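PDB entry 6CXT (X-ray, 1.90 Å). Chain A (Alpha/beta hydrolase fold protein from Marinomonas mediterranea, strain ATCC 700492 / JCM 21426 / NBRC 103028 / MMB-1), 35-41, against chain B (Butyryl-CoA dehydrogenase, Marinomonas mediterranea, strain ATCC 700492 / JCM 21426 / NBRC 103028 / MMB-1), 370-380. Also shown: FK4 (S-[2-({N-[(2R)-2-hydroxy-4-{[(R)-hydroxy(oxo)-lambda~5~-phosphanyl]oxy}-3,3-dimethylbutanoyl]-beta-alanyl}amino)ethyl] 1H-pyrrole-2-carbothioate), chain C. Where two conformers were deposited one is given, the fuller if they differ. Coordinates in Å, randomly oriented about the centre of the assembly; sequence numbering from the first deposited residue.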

# COMPACT_ATOMS: atom_id res chain seq x y z
N SER A 35 6.34 14.81 27.62
CA SER A 35 5.40 13.72 27.72
C SER A 35 6.02 12.34 27.31
O SER A 35 5.71 11.33 27.92
CB SER A 35 4.25 14.00 26.74
OG SER A 35 3.50 12.82 26.60
N LEU A 36 6.86 12.35 26.28
CA LEU A 36 7.48 11.09 25.78
C LEU A 36 8.68 10.68 26.70
O LEU A 36 8.71 9.54 27.16
CB LEU A 36 7.94 11.27 24.34
CG LEU A 36 6.72 11.50 23.38
CD1 LEU A 36 7.22 11.54 21.96
CD2 LEU A 36 5.60 10.46 23.46
N SER A 37 9.62 11.61 26.94
CA SER A 37 10.81 11.24 27.75
C SER A 37 10.41 10.87 29.16
O SER A 37 11.08 10.02 29.76
CB SER A 37 11.89 12.29 27.71
OG SER A 37 11.36 13.53 28.16
N MET A 38 9.29 11.40 29.66
CA MET A 38 8.82 11.07 31.00
C MET A 38 8.48 9.60 31.09
O MET A 38 8.83 8.93 32.05
CB MET A 38 7.64 11.98 31.41
CG MET A 38 7.00 11.69 32.76
SD MET A 38 8.17 12.13 34.11
CE MET A 38 8.38 13.91 33.92
N VAL A 39 7.84 9.06 30.05
CA VAL A 39 7.47 7.65 30.04
C VAL A 39 8.73 6.78 30.15
O VAL A 39 8.73 5.81 30.90
CB VAL A 39 6.61 7.28 28.77
CG1 VAL A 39 6.23 5.78 28.81
CG2 VAL A 39 5.33 8.11 28.80
N LEU A 40 9.75 7.12 29.40
CA LEU A 40 10.97 6.30 29.39
C LEU A 40 11.67 6.43 30.79
O LEU A 40 12.18 5.45 31.36
CB LEU A 40 11.91 6.78 28.26
CG LEU A 40 11.33 6.61 26.81
CD1 LEU A 40 12.35 7.04 25.79
CD2 LEU A 40 10.89 5.18 26.59
N LEU A 41 11.71 7.66 31.30
CA LEU A 41 12.33 7.91 32.62
C LEU A 41 11.57 7.10 33.69
O LEU A 41 12.19 6.37 34.47
CB LEU A 41 12.30 9.41 32.92
CG LEU A 41 12.94 9.83 34.29
CD1 LEU A 41 14.44 9.52 34.34
CD2 LEU A 41 12.71 11.32 34.49
O01 FK4 C . 1.28 11.63 26.28
P02 FK4 C . 1.93 13.05 26.31
O03 FK4 C . 1.90 13.88 24.98
C04 FK4 C . 2.05 13.21 23.76
C05 FK4 C . 2.61 14.04 22.65
C06 FK4 C . 2.65 13.15 21.38
C07 FK4 C . 4.03 14.50 23.06
C08 FK4 C . 1.77 15.32 22.41
O09 FK4 C . 2.43 16.27 21.61
C10 FK4 C . 0.36 15.03 21.86
N11 FK4 C . 0.11 15.65 20.56
C12 FK4 C . -1.16 15.42 19.95
C13 FK4 C . -2.18 16.52 20.31
C14 FK4 C . -3.57 16.06 20.24
N15 FK4 C . -4.43 17.13 19.99
C16 FK4 C . -5.88 16.89 19.97
C17 FK4 C . -6.66 18.16 20.37
S18 FK4 C . -8.34 17.80 20.82
C19 FK4 C . -9.01 17.11 19.31
C20 FK4 C . -10.46 17.00 19.59
C21 FK4 C . -11.48 16.77 18.69
C22 FK4 C . -12.66 16.72 19.46
C23 FK4 C . -12.32 16.94 20.82
N24 FK4 C . -10.99 17.10 20.92
O25 FK4 C . -8.41 17.30 18.24
O26 FK4 C . -3.93 14.90 20.43
O27 FK4 C . -0.52 14.29 22.41
O28 FK4 C . 1.23 13.84 27.36
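Chain B, residues 370-380: RELICNRLGLL

How does the chain B segment lie on chain A? Chain A contributes one helix, which continues beyond Leu A41, and chain B meets it with the last turns of a helix, 370-377, followed by a short tail that ends at Leu B380. The two helices run in nearly the same direction: their N-to-C directions differ by 16°, with a signed crossing angle of -16°, and the axes come within 9.8 Å. At so shallow an angle the helices lie side by side. The CA of Leu A36 lies 6.4 Å from the CA of Asn B375, and one turn on, the CA of Leu A40 lies 7.1 Å from the CA of Gly B378.

What happens at the start, around Ser A35? The side chain of Ser A35 stays 5.3 Å from this stretch of chain B at its nearest; Ser A35 OG is bonded covalently to FK4 P02 at 1.6 Å. A water links the two chains: it accepts from Arg B376 NH1 at 2.9 Å and lies 2.9 Å from Ser A35 OG. The same water lies 2.8 Å from FK4 O01, so the arginine reaches the phosphate region through solvent. Leu B372 also borders the bound group, Leu B372 CD2 lying 4.0 Å from FK4 C04.

How does Leu A36 engage the helix? Its CA-to-CB bond points sideways, but the m,t rotamer brings the end of the side chain nearer, and Leu A36 CD2 packs against Leu B372 CD2 at 4.0 Å. Asn B375, whose CA-to-CB bond points toward chain A, donates from ND2 to Leu A36 O at 3.0 Å, a weak hydrogen bond with an angle of 133° at the proton.

What do Val A39 and Leu A40 find one turn later? Ser A37 and Met A38 make no contact, whereas Val A39 points its CB toward chain B. Val A39 CB lies 3.4 Å from Asn B375 OD1, and Val A39 CG2 sits over one face of the Arg B376 guanidinium, 3.6 Å from Arg B376 NH1. Leu A40 CG lies 3.7 Å from Asn B375 ND2, so the amide is flanked by aliphatic carbons from both residues.

Where does the contact end? Gly B378 leaves the helix in a Schellman motif with a phi of 94°, a conformation that would jam a CB against the preceding carbonyl. Leu A40 CD2 approaches Gly B378 CA at 4.4 Å. Beyond the turn, Leu A40 CD1 meets Leu B380 CD2 at 4.2 Å.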

# COMPACT_ATOMS: atom_id res chain seq x y z
N ARG B 370 1.72 7.31 15.78
CA ARG B 370 2.91 6.46 15.63
C ARG B 370 4.03 6.91 16.57
O ARG B 370 4.75 6.06 17.09
CB ARG B 370 3.41 6.44 14.21
CG ARG B 370 2.38 5.63 13.33
CD ARG B 370 3.05 5.37 11.95
NE ARG B 370 2.04 4.72 11.06
CZ ARG B 370 1.21 5.36 10.21
NH1 ARG B 370 1.22 6.70 10.11
NH2 ARG B 370 0.31 4.64 9.51
N GLU B 371 4.16 8.22 16.78
CA GLU B 371 5.08 8.69 17.83
C GLU B 371 4.80 8.07 19.18
O GLU B 371 5.72 7.59 19.86
CB GLU B 371 5.13 10.23 17.94
CG GLU B 371 5.83 10.84 16.78
CD GLU B 371 7.31 10.52 16.79
OE1 GLU B 371 8.07 11.12 17.57
OE2 GLU B 371 7.76 9.66 16.03
N LEU B 372 3.53 8.07 19.59
CA LEU B 372 3.16 7.45 20.83
C LEU B 372 3.39 5.95 20.84
O LEU B 372 3.87 5.39 21.81
CB LEU B 372 1.68 7.68 21.13
CG LEU B 372 1.45 9.17 21.46
CD1 LEU B 372 -0.00 9.60 21.16
CD2 LEU B 372 1.84 9.32 22.95
N ILE B 373 2.98 5.28 19.76
CA ILE B 373 3.27 3.83 19.71
C ILE B 373 4.79 3.54 19.87
O ILE B 373 5.14 2.64 20.64
CB ILE B 373 2.71 3.25 18.36
CG1 ILE B 373 1.16 3.33 18.37
CG2 ILE B 373 3.17 1.79 18.17
CD1 ILE B 373 0.54 3.35 16.95
N CYS B 374 5.62 4.23 19.11
CA CYS B 374 7.07 4.06 19.13
C CYS B 374 7.58 4.25 20.57
O CYS B 374 8.36 3.42 21.06
CB CYS B 374 7.78 5.11 18.27
SG CYS B 374 7.52 4.76 16.50
N ASN B 375 7.07 5.29 21.23
CA ASN B 375 7.47 5.54 22.61
C ASN B 375 7.09 4.38 23.54
O ASN B 375 7.95 3.87 24.30
CB ASN B 375 6.88 6.88 23.08
CG ASN B 375 7.17 7.14 24.56
OD1 ASN B 375 6.34 6.85 25.40
ND2 ASN B 375 8.38 7.62 24.86
N ARG B 376 5.84 3.90 23.45
CA ARG B 376 5.42 2.77 24.25
C ARG B 376 6.08 1.45 23.88
O ARG B 376 6.14 0.54 24.70
CB ARG B 376 3.87 2.61 24.27
CG ARG B 376 3.13 3.77 24.91
CD ARG B 376 3.74 4.13 26.30
NE ARG B 376 2.91 5.08 27.05
CZ ARG B 376 2.81 6.40 26.86
NH1 ARG B 376 3.48 7.04 25.90
NH2 ARG B 376 2.00 7.11 27.68
N LEU B 377 6.62 1.34 22.67
CA LEU B 377 7.42 0.16 22.32
C LEU B 377 8.81 0.27 22.92
O LEU B 377 9.57 -0.70 22.91
CB LEU B 377 7.53 0.02 20.78
CG LEU B 377 6.22 -0.35 20.05
CD1 LEU B 377 6.50 -0.37 18.51
CD2 LEU B 377 5.73 -1.75 20.43
N GLY B 378 9.17 1.46 23.42
CA GLY B 378 10.48 1.64 24.05
C GLY B 378 11.53 2.17 23.09
O GLY B 378 12.73 2.15 23.44
N LEU B 379 11.13 2.63 21.89
CA LEU B 379 12.05 3.22 20.95
C LEU B 379 12.58 4.55 21.43
O LEU B 379 11.78 5.43 21.82
CB LEU B 379 11.44 3.40 19.51
CG LEU B 379 11.23 2.02 18.79
CD1 LEU B 379 10.19 2.17 17.65
CD2 LEU B 379 12.53 1.41 18.25
N LEU B 380 13.90 4.70 21.36
CA LEU B 380 14.54 5.91 21.85
C LEU B 380 14.38 7.08 20.89
O LEU B 380 14.20 8.25 21.31
CB LEU B 380 16.04 5.64 22.08
CG LEU B 380 16.33 4.57 23.13
CD1 LEU B 380 17.85 4.55 23.26
CD2 LEU B 380 15.63 4.84 24.49
OXT LEU B 380 14.44 6.90 19.67
O HOH W 1 3.54 9.90 26.39